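PDB 3EDN: phenazine biosynthesis protein, PhzF family from Bacillus anthracis, which is of unknown function but probably is an isomerase related to PhzF of phenazine biosynthesis, with a diaminopimelate epimerase-like fold. Local coordinates for residues N5-D10 with I24-D29; V43-T48 with K293-L298; A57-R62 with L96-K101; G76-I81 with G287-V292; L105-G110 with I119-T124. One frame throughout, in Å; residues are numbered along the deposited sequence.

Contact 1 (N5-D10 with I24-D29)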
# COMPACT_ATOMS: atom_id res chain seq x y z
N ASN A 5 -14.71 -4.42 8.14
CA ASN A 5 -15.05 -4.34 9.56
C ASN A 5 -13.94 -3.62 10.32
O ASN A 5 -12.76 -4.01 10.24
CB ASN A 5 -15.27 -5.73 10.15
CG ASN A 5 -16.54 -6.40 9.62
OD1 ASN A 5 -17.57 -5.75 9.42
ND2 ASN A 5 -16.46 -7.70 9.42
N VAL A 6 -14.31 -2.56 11.02
CA VAL A 6 -13.36 -1.75 11.78
C VAL A 6 -13.73 -1.84 13.25
O VAL A 6 -14.89 -1.74 13.61
CB VAL A 6 -13.40 -0.30 11.32
CG1 VAL A 6 -12.36 0.56 12.04
CG2 VAL A 6 -13.15 -0.24 9.81
N PHE A 7 -12.73 -2.03 14.11
CA PHE A 7 -12.95 -2.02 15.54
C PHE A 7 -12.50 -0.71 16.15
O PHE A 7 -11.58 -0.04 15.66
CB PHE A 7 -12.23 -3.20 16.20
CG PHE A 7 -12.86 -4.52 15.89
CD1 PHE A 7 -13.75 -5.10 16.77
CD2 PHE A 7 -12.56 -5.18 14.71
CE1 PHE A 7 -14.34 -6.31 16.48
CE2 PHE A 7 -13.16 -6.38 14.41
CZ PHE A 7 -14.04 -6.95 15.31
N HIS A 8 -13.21 -0.32 17.19
CA HIS A 8 -12.84 0.81 18.03
C HIS A 8 -12.47 0.23 19.39
O HIS A 8 -13.33 -0.38 20.05
CB HIS A 8 -14.04 1.73 18.14
CG HIS A 8 -13.90 2.84 19.14
ND1 HIS A 8 -14.92 3.73 19.39
CD2 HIS A 8 -12.87 3.21 19.94
CE1 HIS A 8 -14.54 4.59 20.31
NE2 HIS A 8 -13.30 4.30 20.66
N TYR A 9 -11.19 0.35 19.78
CA TYR A 9 -10.74 0.05 21.14
C TYR A 9 -10.27 1.36 21.73
O TYR A 9 -9.72 2.19 20.99
CB TYR A 9 -9.57 -0.96 21.14
CG TYR A 9 -10.03 -2.39 21.11
CD1 TYR A 9 -10.69 -2.89 19.99
CD2 TYR A 9 -9.82 -3.24 22.19
CE1 TYR A 9 -11.14 -4.19 19.95
CE2 TYR A 9 -10.26 -4.56 22.16
CZ TYR A 9 -10.92 -5.03 21.02
OH TYR A 9 -11.38 -6.33 20.99
N ASP A 10 -10.48 1.55 23.03
CA ASP A 10 -9.90 2.72 23.70
C ASP A 10 -8.62 2.28 24.39
O ASP A 10 -8.64 1.32 25.16
CB ASP A 10 -10.85 3.32 24.74
CG ASP A 10 -11.77 4.39 24.15
OD1 ASP A 10 -11.68 4.68 22.94
OD2 ASP A 10 -12.56 4.93 24.95
N ILE A 24 -9.05 0.02 14.39
CA ILE A 24 -8.25 -1.16 14.06
C ILE A 24 -8.90 -1.98 12.96
O ILE A 24 -10.08 -2.32 13.02
CB ILE A 24 -8.09 -2.09 15.29
CG1 ILE A 24 -7.64 -1.34 16.55
CG2 ILE A 24 -7.13 -3.24 14.99
CD1 ILE A 24 -7.90 -2.12 17.82
N VAL A 25 -8.11 -2.28 11.94
CA VAL A 25 -8.44 -3.34 10.98
C VAL A 25 -7.51 -4.51 11.32
O VAL A 25 -6.30 -4.43 11.14
CB VAL A 25 -8.27 -2.86 9.54
CG1 VAL A 25 -8.45 -4.03 8.53
CG2 VAL A 25 -9.25 -1.72 9.27
N LEU A 26 -8.10 -5.59 11.82
CA LEU A 26 -7.36 -6.71 12.39
C LEU A 26 -6.59 -7.55 11.37
O LEU A 26 -5.62 -8.20 11.74
CB LEU A 26 -8.30 -7.63 13.18
CG LEU A 26 -8.96 -7.04 14.44
CD1 LEU A 26 -10.07 -7.98 14.91
CD2 LEU A 26 -7.93 -6.85 15.52
N ASP A 27 -7.05 -7.58 10.12
CA ASP A 27 -6.27 -8.21 9.04
C ASP A 27 -6.42 -7.36 7.79
O ASP A 27 -7.46 -7.38 7.13
CB ASP A 27 -6.68 -9.66 8.81
CG ASP A 27 -5.92 -10.31 7.65
OD1 ASP A 27 -5.17 -9.62 6.94
OD2 ASP A 27 -6.06 -11.54 7.47
N ALA A 28 -5.40 -6.57 7.51
CA ALA A 28 -5.43 -5.60 6.42
C ALA A 28 -4.70 -6.09 5.17
O ALA A 28 -4.41 -5.29 4.28
CB ALA A 28 -4.82 -4.26 6.91
N ASP A 29 -4.40 -7.38 5.11
CA ASP A 29 -3.62 -7.89 3.97
C ASP A 29 -4.36 -7.78 2.65
O ASP A 29 -3.74 -7.88 1.59
CB ASP A 29 -3.14 -9.34 4.20
CG ASP A 29 -1.89 -9.42 5.09
OD1 ASP A 29 -1.12 -8.43 5.17
OD2 ASP A 29 -1.68 -10.49 5.73
O HOH W 1 -11.11 -5.82 11.41
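The Phe7 ring has the backbone O of Ile24 at one part of its edge, near the ring plane, and a bridging water also at its edge and in plane. The Leu26 side chain crosses that of Phe7 at about a right angle, its CD1 placed obliquely to the ring, 3.5 Å from Phe7 CE2. Tyr9 is also approached obliquely, by the tip of Ile24: Ile24 CD1 sits 3.6 Å from Tyr9 CD1. The third ring, His8, turns away from 24-29 and donates from NE2, close to its own ring plane, to Asp10 OD1 at 2.8 Å.

In the main chain, Phe7 and Ile24 form an antiparallel hydrogen-bonded pair. Phe7 N reaches Ile24 O at 2.9 Å and is nearly straight (175°), whereas Ile24 N to Phe7 O, at 2.8 Å, is more bent (138°). Two residues along, a water takes over, donating to Asn5 O and accepting from Leu26 N, which bridges the point where the second strand gives way to a turn. In that turn Asp27 OD1 accepts from Asp29 N, an Asx turn.

These strands, 3-11 and 20-25, make a beta hairpin. Tyr9 and Ile24 lean on helix 74-86, Arg87 bonds to Tyr9 OH, strand 282-298 pairs along the other edge of 3-11, and Val25 meets Phe50 of strand 48-52.

Contact 2 (V43-T48 with K293-L298)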
# COMPACT_ATOMS: atom_id res chain seq x y z
N VAL A 43 -13.45 6.37 8.95
CA VAL A 43 -13.52 6.09 10.39
C VAL A 43 -13.51 7.41 11.17
O VAL A 43 -14.32 7.61 12.08
CB VAL A 43 -12.35 5.14 10.83
CG1 VAL A 43 -12.26 5.05 12.36
CG2 VAL A 43 -12.52 3.75 10.23
N GLY A 44 -12.60 8.31 10.81
CA GLY A 44 -12.60 9.65 11.40
C GLY A 44 -12.09 9.73 12.83
O GLY A 44 -12.22 10.78 13.47
N PHE A 45 -11.51 8.64 13.34
CA PHE A 45 -10.84 8.69 14.63
C PHE A 45 -9.49 9.36 14.47
O PHE A 45 -8.98 9.47 13.36
CB PHE A 45 -10.59 7.31 15.23
CG PHE A 45 -11.83 6.50 15.50
CD1 PHE A 45 -13.10 7.06 15.45
CD2 PHE A 45 -11.69 5.16 15.82
CE1 PHE A 45 -14.24 6.26 15.71
CE2 PHE A 45 -12.80 4.37 16.08
CZ PHE A 45 -14.08 4.92 16.03
N ASN A 46 -8.87 9.75 15.58
CA ASN A 46 -7.55 10.34 15.53
C ASN A 46 -6.54 9.46 14.79
O ASN A 46 -5.62 9.96 14.14
CB ASN A 46 -7.06 10.68 16.94
CG ASN A 46 -6.91 9.46 17.80
OD1 ASN A 46 -7.86 9.05 18.49
ND2 ASN A 46 -5.75 8.86 17.76
N GLU A 47 -6.71 8.13 14.91
CA GLU A 47 -5.81 7.20 14.23
C GLU A 47 -6.50 5.85 14.09
O GLU A 47 -7.29 5.44 14.95
CB GLU A 47 -4.50 7.06 15.01
CG GLU A 47 -3.43 6.20 14.35
CD GLU A 47 -3.50 4.72 14.72
OE1 GLU A 47 -4.26 4.33 15.65
OE2 GLU A 47 -2.79 3.94 14.05
N THR A 48 -6.20 5.19 12.96
CA THR A 48 -6.64 3.81 12.66
C THR A 48 -5.40 3.02 12.23
O THR A 48 -4.63 3.49 11.39
CB THR A 48 -7.70 3.79 11.55
OG1 THR A 48 -8.86 4.47 12.01
CG2 THR A 48 -8.10 2.36 11.20
N LYS A 293 -16.48 -0.68 20.20
CA LYS A 293 -17.47 -1.10 19.22
C LYS A 293 -16.84 -1.63 17.95
O LYS A 293 -15.62 -1.52 17.75
CB LYS A 293 -18.41 0.06 18.85
CG LYS A 293 -17.75 1.28 18.22
CD LYS A 293 -18.79 2.34 17.92
CE LYS A 293 -18.17 3.58 17.31
NZ LYS A 293 -17.56 4.44 18.39
N GLU A 294 -17.69 -2.20 17.08
CA GLU A 294 -17.27 -2.64 15.77
C GLU A 294 -18.29 -2.13 14.77
O GLU A 294 -19.48 -2.06 15.08
CB GLU A 294 -17.23 -4.17 15.71
CG GLU A 294 -16.80 -4.70 14.36
CD GLU A 294 -17.09 -6.17 14.16
OE1 GLU A 294 -17.53 -6.86 15.12
OE2 GLU A 294 -16.86 -6.65 13.03
N PHE A 295 -17.83 -1.74 13.59
CA PHE A 295 -18.73 -1.17 12.58
C PHE A 295 -18.17 -1.37 11.18
O PHE A 295 -17.00 -1.73 11.01
CB PHE A 295 -18.99 0.30 12.84
CG PHE A 295 -17.73 1.10 12.98
CD1 PHE A 295 -17.14 1.66 11.86
CD2 PHE A 295 -17.13 1.27 14.21
CE1 PHE A 295 -15.98 2.40 11.96
CE2 PHE A 295 -15.96 2.01 14.32
CZ PHE A 295 -15.38 2.58 13.19
N GLU A 296 -19.02 -1.14 10.18
CA GLU A 296 -18.63 -1.39 8.80
C GLU A 296 -18.33 -0.08 8.11
O GLU A 296 -19.03 0.91 8.32
CB GLU A 296 -19.79 -2.03 8.04
CG GLU A 296 -20.19 -3.41 8.51
CD GLU A 296 -21.34 -3.96 7.69
OE1 GLU A 296 -21.93 -3.18 6.91
OE2 GLU A 296 -21.65 -5.15 7.82
N VAL A 297 -17.28 -0.09 7.29
CA VAL A 297 -16.95 1.02 6.41
C VAL A 297 -16.96 0.50 4.98
O VAL A 297 -16.45 -0.57 4.71
CB VAL A 297 -15.55 1.58 6.76
CG1 VAL A 297 -15.17 2.71 5.83
CG2 VAL A 297 -15.52 2.06 8.22
N LEU A 298 -17.54 1.28 4.06
CA LEU A 298 -17.58 0.87 2.66
C LEU A 298 -16.54 1.64 1.86
O LEU A 298 -16.43 2.86 1.98
CB LEU A 298 -18.97 1.11 2.08
CG LEU A 298 -20.09 0.48 2.90
CD1 LEU A 298 -21.46 1.07 2.53
CD2 LEU A 298 -20.10 -1.04 2.76
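Val43, Phe295 and Phe45 carry this contact, and their side chains meet in a small triangle. Phe45 and Phe295 reach toward each other tip to tip, Phe45 CZ lying 3.9 Å from Phe295 CE2. Their planes are 73° apart and the centroids 5.9 Å, an oblique pair. Phe295 gets there with CG between the backbone N and the carbonyl carbon (chi1 53°), the crowded position. Val43 fills the corner between the rings with CG1, which lies over one face of Phe45, 3.4 Å above the plane and offset toward the rim, while meeting the edge of Phe295 at CZ, 4.1 Å away. The other branch of the same valine, CG2, touches Val297 CG2 at 4.0 Å.

Helix 33-43 is thereby seated on the outside of the N-terminal barrel of this diaminopimelate epimerase-like fold, against the last strand of the chain, 282-298. Val43 belongs to the last turn of the helix. Gly44 then leaves helical geometry with positive phi (74°), and the chain swings Phe45 over beside Val43.

Lys293 extends beside the cluster: its NZ stands 4.2 Å from Phe45 CZ, approaching the ring obliquely, but its hydrogen bond goes to His8 ND1. The His8 ring in turn meets that of Phe45, and His8, like Val6, pairs through its backbone with strand 282-298.

Contact 3 (A57-R62 with L96-K101). With SO4 (sulfate ion), chain O.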
# COMPACT_ATOMS: atom_id res chain seq x y z
N ALA A 57 9.40 -9.68 10.98
CA ALA A 57 8.88 -9.61 12.37
C ALA A 57 7.61 -10.43 12.48
O ALA A 57 7.10 -10.93 11.47
CB ALA A 57 8.59 -8.16 12.77
N ASP A 58 7.07 -10.57 13.69
CA ASP A 58 5.87 -11.36 13.88
C ASP A 58 4.71 -10.79 13.06
O ASP A 58 3.98 -11.52 12.38
CB ASP A 58 5.48 -11.44 15.36
CG ASP A 58 6.50 -12.21 16.18
OD1 ASP A 58 6.92 -13.32 15.74
OD2 ASP A 58 6.90 -11.73 17.27
N ILE A 59 4.55 -9.47 13.13
CA ILE A 59 3.55 -8.76 12.35
C ILE A 59 4.11 -7.44 11.87
O ILE A 59 5.18 -7.03 12.32
CB ILE A 59 2.24 -8.49 13.14
CG1 ILE A 59 2.49 -7.49 14.27
CG2 ILE A 59 1.67 -9.78 13.71
CD1 ILE A 59 1.18 -6.95 14.88
N ARG A 60 3.40 -6.80 10.95
CA ARG A 60 3.69 -5.45 10.52
C ARG A 60 2.46 -4.61 10.84
O ARG A 60 1.33 -5.11 10.87
CB ARG A 60 3.99 -5.44 9.01
CG ARG A 60 4.24 -4.08 8.38
CD ARG A 60 4.90 -4.28 6.99
NE ARG A 60 4.08 -5.10 6.09
CZ ARG A 60 3.30 -4.60 5.13
NH1 ARG A 60 3.25 -3.30 4.91
NH2 ARG A 60 2.58 -5.43 4.36
N MSE A 61 2.67 -3.32 11.11
CA MSE A 61 1.55 -2.43 11.37
C MSE A 61 1.75 -1.15 10.60
O MSE A 61 2.85 -0.62 10.56
CB MSE A 61 1.47 -2.07 12.85
CG MSE A 61 0.77 -3.09 13.71
SE MSE A 61 0.36 -2.33 15.47
CE MSE A 61 -0.95 -1.15 14.99
N ARG A 62 0.68 -0.62 10.02
CA ARG A 62 0.71 0.74 9.49
C ARG A 62 -0.31 1.57 10.25
O ARG A 62 -1.36 1.04 10.68
CB ARG A 62 0.46 0.75 7.97
CG ARG A 62 1.63 0.12 7.19
CD ARG A 62 1.35 0.05 5.69
NE ARG A 62 1.54 1.32 5.02
CZ ARG A 62 1.64 1.48 3.70
NH1 ARG A 62 1.56 0.42 2.88
NH2 ARG A 62 1.84 2.69 3.21
N LEU A 96 6.39 -9.85 21.33
CA LEU A 96 6.04 -9.76 19.92
C LEU A 96 7.00 -8.78 19.27
O LEU A 96 7.42 -7.81 19.90
CB LEU A 96 4.58 -9.24 19.78
CG LEU A 96 3.88 -9.23 18.41
CD1 LEU A 96 3.43 -10.64 18.09
CD2 LEU A 96 2.69 -8.26 18.35
N THR A 97 7.33 -8.99 17.99
CA THR A 97 7.97 -7.93 17.22
C THR A 97 7.03 -7.38 16.16
O THR A 97 6.27 -8.14 15.54
CB THR A 97 9.28 -8.39 16.56
OG1 THR A 97 9.01 -9.56 15.78
CG2 THR A 97 10.36 -8.72 17.62
N ILE A 98 7.08 -6.07 15.96
CA ILE A 98 6.22 -5.36 15.03
C ILE A 98 7.08 -4.58 14.04
O ILE A 98 7.85 -3.69 14.43
CB ILE A 98 5.28 -4.35 15.74
CG1 ILE A 98 4.44 -5.03 16.83
CG2 ILE A 98 4.39 -3.66 14.71
CD1 ILE A 98 3.67 -4.04 17.70
N GLU A 99 6.98 -4.93 12.77
CA GLU A 99 7.65 -4.14 11.75
C GLU A 99 6.91 -2.83 11.52
O GLU A 99 5.71 -2.83 11.24
CB GLU A 99 7.75 -4.92 10.44
CG GLU A 99 8.56 -4.13 9.42
CD GLU A 99 8.64 -4.77 8.06
OE1 GLU A 99 7.96 -5.81 7.83
OE2 GLU A 99 9.40 -4.21 7.23
N THR A 100 7.63 -1.71 11.64
CA THR A 100 7.05 -0.41 11.31
C THR A 100 8.03 0.38 10.46
O THR A 100 9.20 -0.00 10.29
CB THR A 100 6.71 0.46 12.56
OG1 THR A 100 7.91 1.07 13.06
CG2 THR A 100 6.03 -0.37 13.65
N LYS A 101 7.56 1.50 9.92
CA LYS A 101 8.40 2.34 9.10
C LYS A 101 9.51 3.00 9.92
O LYS A 101 10.52 3.44 9.36
CB LYS A 101 7.56 3.37 8.33
CG LYS A 101 6.73 2.73 7.22
CD LYS A 101 6.04 3.75 6.33
CE LYS A 101 5.36 3.07 5.15
NZ LYS A 101 4.74 4.09 4.27
S SO4 O . 4.14 3.33 0.45
O1 SO4 O . 4.35 2.29 -0.56
O2 SO4 O . 2.72 3.49 0.72
O3 SO4 O . 4.85 2.97 1.67
O4 SO4 O . 4.68 4.58 -0.09
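Two reciprocal bonds lock the start of this strand pair. Asp58 N donates to Thr97 OG1 at 3.0 Å, and Thr97 N returns a bond to Asp58 OD2 at 2.9 Å, coming from above the carboxylate plane. Thr97 OG1 is in place because it occupies the crowded position between backbone N and carbonyl carbon (chi1 54°). From there the strands run parallel: Ile59 N to Thr97 O (3.2 Å), Glu99 N to Ile59 O (2.8 Å), Met61 N to Glu99 O (3.1 Å), all fairly straight.

On one face Ile59 and Ile98 lie side by side, and Met61, a selenomethionine, sets CG 3.8 Å from Ile98 CG2. On the other, Arg60 and Glu99 also run alongside each other, yet their charged ends bond elsewhere: Arg60 to Ser53 O and to Asp29 O of the second subunit, Glu99 to Ser54 and to Lys2 of the second subunit.

At the far end a sulfate, probably from the crystallisation liquor, takes Arg62 NH2 on O2 (2.8 Å) and Lys101 NZ on O3 (2.8 Å). It probably eases the crowding of two like charges, as would Glu69, which salt-bridges both.

Ile59, Met61 and Ile98 face helix 74-86, the helix enclosed by the barrel in the diaminopimelate epimerase-like fold.

Contact 4 (G76-I81 with G287-V292)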
# COMPACT_ATOMS: atom_id res chain seq x y z
N GLY A 76 -2.09 3.51 19.39
CA GLY A 76 -2.64 2.58 18.39
C GLY A 76 -2.01 1.21 18.53
O GLY A 76 -2.67 0.19 18.38
N THR A 77 -0.72 1.18 18.85
CA THR A 77 -0.06 -0.09 19.10
C THR A 77 -0.61 -0.77 20.35
O THR A 77 -0.92 -1.96 20.34
CB THR A 77 1.47 0.13 19.21
OG1 THR A 77 1.95 0.68 17.97
CG2 THR A 77 2.19 -1.17 19.50
N VAL A 78 -0.75 -0.02 21.43
CA VAL A 78 -1.37 -0.57 22.63
C VAL A 78 -2.77 -1.13 22.35
O VAL A 78 -3.05 -2.28 22.68
CB VAL A 78 -1.43 0.48 23.76
CG1 VAL A 78 -2.39 0.04 24.89
CG2 VAL A 78 -0.02 0.74 24.31
N GLY A 79 -3.64 -0.33 21.74
CA GLY A 79 -4.99 -0.81 21.47
C GLY A 79 -5.00 -2.02 20.54
O GLY A 79 -5.75 -2.99 20.76
N THR A 80 -4.16 -1.98 19.52
CA THR A 80 -4.18 -3.04 18.50
C THR A 80 -3.63 -4.36 19.03
O THR A 80 -4.25 -5.41 18.85
CB THR A 80 -3.43 -2.61 17.22
OG1 THR A 80 -4.05 -1.44 16.68
CG2 THR A 80 -3.44 -3.71 16.17
N ILE A 81 -2.49 -4.32 19.71
CA ILE A 81 -1.96 -5.55 20.26
C ILE A 81 -2.88 -6.08 21.36
O ILE A 81 -3.09 -7.28 21.46
CB ILE A 81 -0.52 -5.41 20.77
CG1 ILE A 81 0.38 -4.89 19.65
CG2 ILE A 81 0.00 -6.75 21.31
CD1 ILE A 81 0.29 -5.67 18.36
N GLY A 287 0.16 0.05 28.80
CA GLY A 287 -1.22 0.37 29.04
C GLY A 287 -2.07 -0.84 28.76
O GLY A 287 -1.65 -1.78 28.07
N THR A 288 -3.26 -0.83 29.33
CA THR A 288 -4.27 -1.78 28.92
C THR A 288 -5.18 -1.07 27.92
O THR A 288 -4.93 0.07 27.54
CB THR A 288 -5.05 -2.38 30.12
OG1 THR A 288 -5.79 -3.54 29.67
CG2 THR A 288 -6.00 -1.36 30.74
N ALA A 289 -6.21 -1.77 27.46
CA ALA A 289 -7.17 -1.20 26.51
C ALA A 289 -8.49 -1.93 26.66
O ALA A 289 -8.60 -2.90 27.42
CB ALA A 289 -6.66 -1.32 25.07
N VAL A 290 -9.50 -1.47 25.93
CA VAL A 290 -10.83 -2.06 26.06
C VAL A 290 -11.61 -1.92 24.75
O VAL A 290 -11.54 -0.89 24.09
CB VAL A 290 -11.62 -1.42 27.25
CG1 VAL A 290 -11.94 0.03 26.97
CG2 VAL A 290 -12.88 -2.19 27.54
N TYR A 291 -12.33 -2.98 24.39
CA TYR A 291 -13.26 -2.95 23.26
C TYR A 291 -14.32 -1.88 23.47
O TYR A 291 -14.90 -1.79 24.56
CB TYR A 291 -13.95 -4.32 23.17
CG TYR A 291 -15.11 -4.37 22.19
CD1 TYR A 291 -14.90 -4.67 20.84
CD2 TYR A 291 -16.41 -4.10 22.60
CE1 TYR A 291 -15.95 -4.73 19.94
CE2 TYR A 291 -17.47 -4.14 21.71
CZ TYR A 291 -17.23 -4.48 20.38
OH TYR A 291 -18.29 -4.52 19.47
N VAL A 292 -14.59 -1.11 22.42
CA VAL A 292 -15.69 -0.16 22.45
C VAL A 292 -16.81 -0.57 21.49
O VAL A 292 -17.97 -0.78 21.91
CB VAL A 292 -15.23 1.29 22.19
CG1 VAL A 292 -16.42 2.22 22.25
CG2 VAL A 292 -14.17 1.69 23.23
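Val78 points its CB from helix 74-86 toward the strand, and its two methyls divide the work. CG1, anti to the backbone N (chi1 165°), runs into main chain: Gly287 O and Thr288 O each lie 3.7 Å from Val78 CG1, so one methyl lies close to two successive carbonyl oxygens. CG2, beside the backbone N, turns instead to the methyl of selenomethionine Met121 on strand 117-122.

The next residue of the helix is Gly79. Ala289 lays its CB on the helix backbone here, 4.0 Å from Gly79 CA, and Gly79 CA and Ala289 CA are 5.5 Å apart. Behind the contact, Thr80 OG1 bonds back to Gly76 O at 2.7 Å, an oxygen that also accepts from Thr80 N, so this hydroxyl is satisfied within the helix.

The helix is the one at the centre of the N-terminal barrel, and strand 282-298 forms part of the barrel wall. No hydrogen bond crosses between the segments; the two meet here by van der Waals contact, and the glycines and alanine are consistent with the close approach.

Contact 5 (L105-G110 with I119-T124)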
# COMPACT_ATOMS: atom_id res chain seq x y z
N LEU A 105 9.77 -2.91 16.33
CA LEU A 105 9.47 -2.63 17.74
C LEU A 105 9.29 -3.91 18.54
O LEU A 105 8.43 -4.72 18.22
CB LEU A 105 8.17 -1.83 17.86
CG LEU A 105 8.02 -0.55 17.05
CD1 LEU A 105 6.65 0.04 17.35
CD2 LEU A 105 9.14 0.44 17.36
N PRO A 106 10.08 -4.12 19.58
CA PRO A 106 9.81 -5.20 20.51
C PRO A 106 8.71 -4.79 21.49
O PRO A 106 8.79 -3.72 22.12
CB PRO A 106 11.13 -5.35 21.29
CG PRO A 106 12.08 -4.41 20.68
CD PRO A 106 11.31 -3.39 19.92
N ILE A 107 7.72 -5.66 21.64
CA ILE A 107 6.56 -5.44 22.51
C ILE A 107 6.49 -6.53 23.54
O ILE A 107 6.70 -7.70 23.21
CB ILE A 107 5.26 -5.51 21.67
CG1 ILE A 107 5.29 -4.48 20.54
CG2 ILE A 107 4.00 -5.43 22.54
CD1 ILE A 107 5.49 -3.04 20.97
N GLN A 108 6.21 -6.18 24.80
CA GLN A 108 5.97 -7.18 25.83
C GLN A 108 4.49 -7.21 26.16
O GLN A 108 3.85 -6.18 26.23
CB GLN A 108 6.73 -6.84 27.11
CG GLN A 108 8.13 -6.35 26.87
CD GLN A 108 8.96 -7.35 26.10
OE1 GLN A 108 8.87 -8.56 26.35
NE2 GLN A 108 9.77 -6.86 25.18
N ILE A 109 3.97 -8.41 26.38
CA ILE A 109 2.58 -8.59 26.71
C ILE A 109 2.52 -9.23 28.08
O ILE A 109 3.07 -10.32 28.29
CB ILE A 109 1.88 -9.49 25.68
CG1 ILE A 109 2.05 -8.89 24.28
CG2 ILE A 109 0.40 -9.66 26.07
CD1 ILE A 109 1.65 -9.80 23.13
N GLY A 110 1.89 -8.53 29.02
CA GLY A 110 1.86 -8.98 30.40
C GLY A 110 0.46 -8.87 30.96
O GLY A 110 -0.48 -8.54 30.25
N ILE A 119 0.18 -3.93 27.50
CA ILE A 119 1.09 -3.93 26.36
C ILE A 119 2.18 -2.90 26.66
O ILE A 119 1.87 -1.72 26.90
CB ILE A 119 0.37 -3.48 25.07
CG1 ILE A 119 -0.90 -4.32 24.85
CG2 ILE A 119 1.29 -3.53 23.88
CD1 ILE A 119 -0.70 -5.82 24.90
N LYS A 120 3.43 -3.34 26.62
CA LYS A 120 4.57 -2.53 27.07
C LYS A 120 5.51 -2.27 25.91
O LYS A 120 5.82 -3.18 25.14
CB LYS A 120 5.30 -3.26 28.20
CG LYS A 120 6.46 -2.49 28.82
CD LYS A 120 7.04 -3.31 29.98
CE LYS A 120 8.27 -2.65 30.58
NZ LYS A 120 8.87 -3.54 31.64
N MSE A 121 5.98 -1.04 25.77
CA MSE A 121 6.89 -0.71 24.67
C MSE A 121 7.95 0.27 25.14
O MSE A 121 7.76 0.95 26.15
CB MSE A 121 6.13 -0.15 23.47
CG MSE A 121 5.37 1.12 23.72
SE MSE A 121 3.85 1.32 22.46
CE MSE A 121 3.02 -0.40 22.79
N ARG A 122 9.06 0.32 24.42
CA ARG A 122 10.17 1.21 24.73
C ARG A 122 10.00 2.55 24.04
O ARG A 122 9.63 2.61 22.86
CB ARG A 122 11.49 0.58 24.27
CG ARG A 122 12.73 1.45 24.43
CD ARG A 122 13.26 1.44 25.87
NE ARG A 122 13.39 0.07 26.38
CZ ARG A 122 14.39 -0.76 26.08
NH1 ARG A 122 15.38 -0.36 25.29
NH2 ARG A 122 14.40 -1.98 26.59
N GLN A 123 10.31 3.63 24.75
CA GLN A 123 10.34 4.95 24.12
C GLN A 123 11.78 5.38 23.92
O GLN A 123 12.71 4.71 24.35
CB GLN A 123 9.58 5.96 24.97
CG GLN A 123 8.07 5.66 24.97
CD GLN A 123 7.26 6.73 25.67
OE1 GLN A 123 7.80 7.52 26.43
NE2 GLN A 123 5.94 6.73 25.43
N THR A 124 11.97 6.50 23.23
CA THR A 124 13.30 7.06 23.02
C THR A 124 13.82 7.66 24.32
O THR A 124 13.05 8.19 25.13
CB THR A 124 13.26 8.12 21.90
OG1 THR A 124 12.68 7.55 20.73
CG2 THR A 124 14.66 8.60 21.57
O HOH W 2 9.28 -1.09 21.82
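Ile107, Ile109, Ile119 and the selenomethionine Met121 all put their side chains on the same face of this hairpin, and their relative slants define the contact. Ile107 and Ile119 cross obliquely, bringing their CG2 methyls together at 3.6 Å from Ile107 CG2 to Ile119 CG2. Each isoleucine has CG2 anti to its backbone N and sends CG1 the other way, so the longer branches part company. Ile119 carries CD1 to Ile109, lying alongside it and pointing the same way, 4.2 Å from Ile109 CG1. Ile107 runs likewise beside Met121, its CD1 3.9 Å from Met121 CB. Met121 starts from the crowded position (chi1 61°) and then bends at chi3, which brings its CE methyl back near the same Ile107 CD1.

On the opposite face Gln108 and Lys120 touch only near the backbone, CB to CB at 4.0 Å, and then diverge; Lys120, fully extended, makes a cation-pi contact with Tyr271. Their main chains form the antiparallel hydrogen-bonded pair, Gln108 N to Lys120 O at 3.0 Å and Lys120 N to Gln108 O at 2.9 Å, both in the carbonyl plane. Toward Pro106 the strands are joined through a water, which donates to Pro106 O at 2.7 Å and accepts from Arg122 N.

Strands 103-111 and 117-122 sit in the barrel wall between 95-100 on one edge and 282-298 on the other. The Ile119 and Met121 side chains pack against helix 74-86, at Ile81 and Thr77 respectively.

Four contacts build the barrel round helix 74-86, and contact 2 seats helix 33-43 on its outside, near the surface and purely side chain to side chain. Contact 4 is buried interior, helix against wall with no polar bond across. Contacts 1, 3 and 5 are seams in the wall sewn by backbone hydrogen bonds, 1 buried, 3 and 5 partly so. Strand 282-298 serves both 2 and 4, and its backbone also pairs with contact 1 through His8 and with contact 5 through Gly287 and Ile119. Contact 3 pairs with contact 5, Leu96 O to Ile107 N, and sends apolar tips to the helix of contact 4; its opposite, charged face meets sulfate and the second subunit.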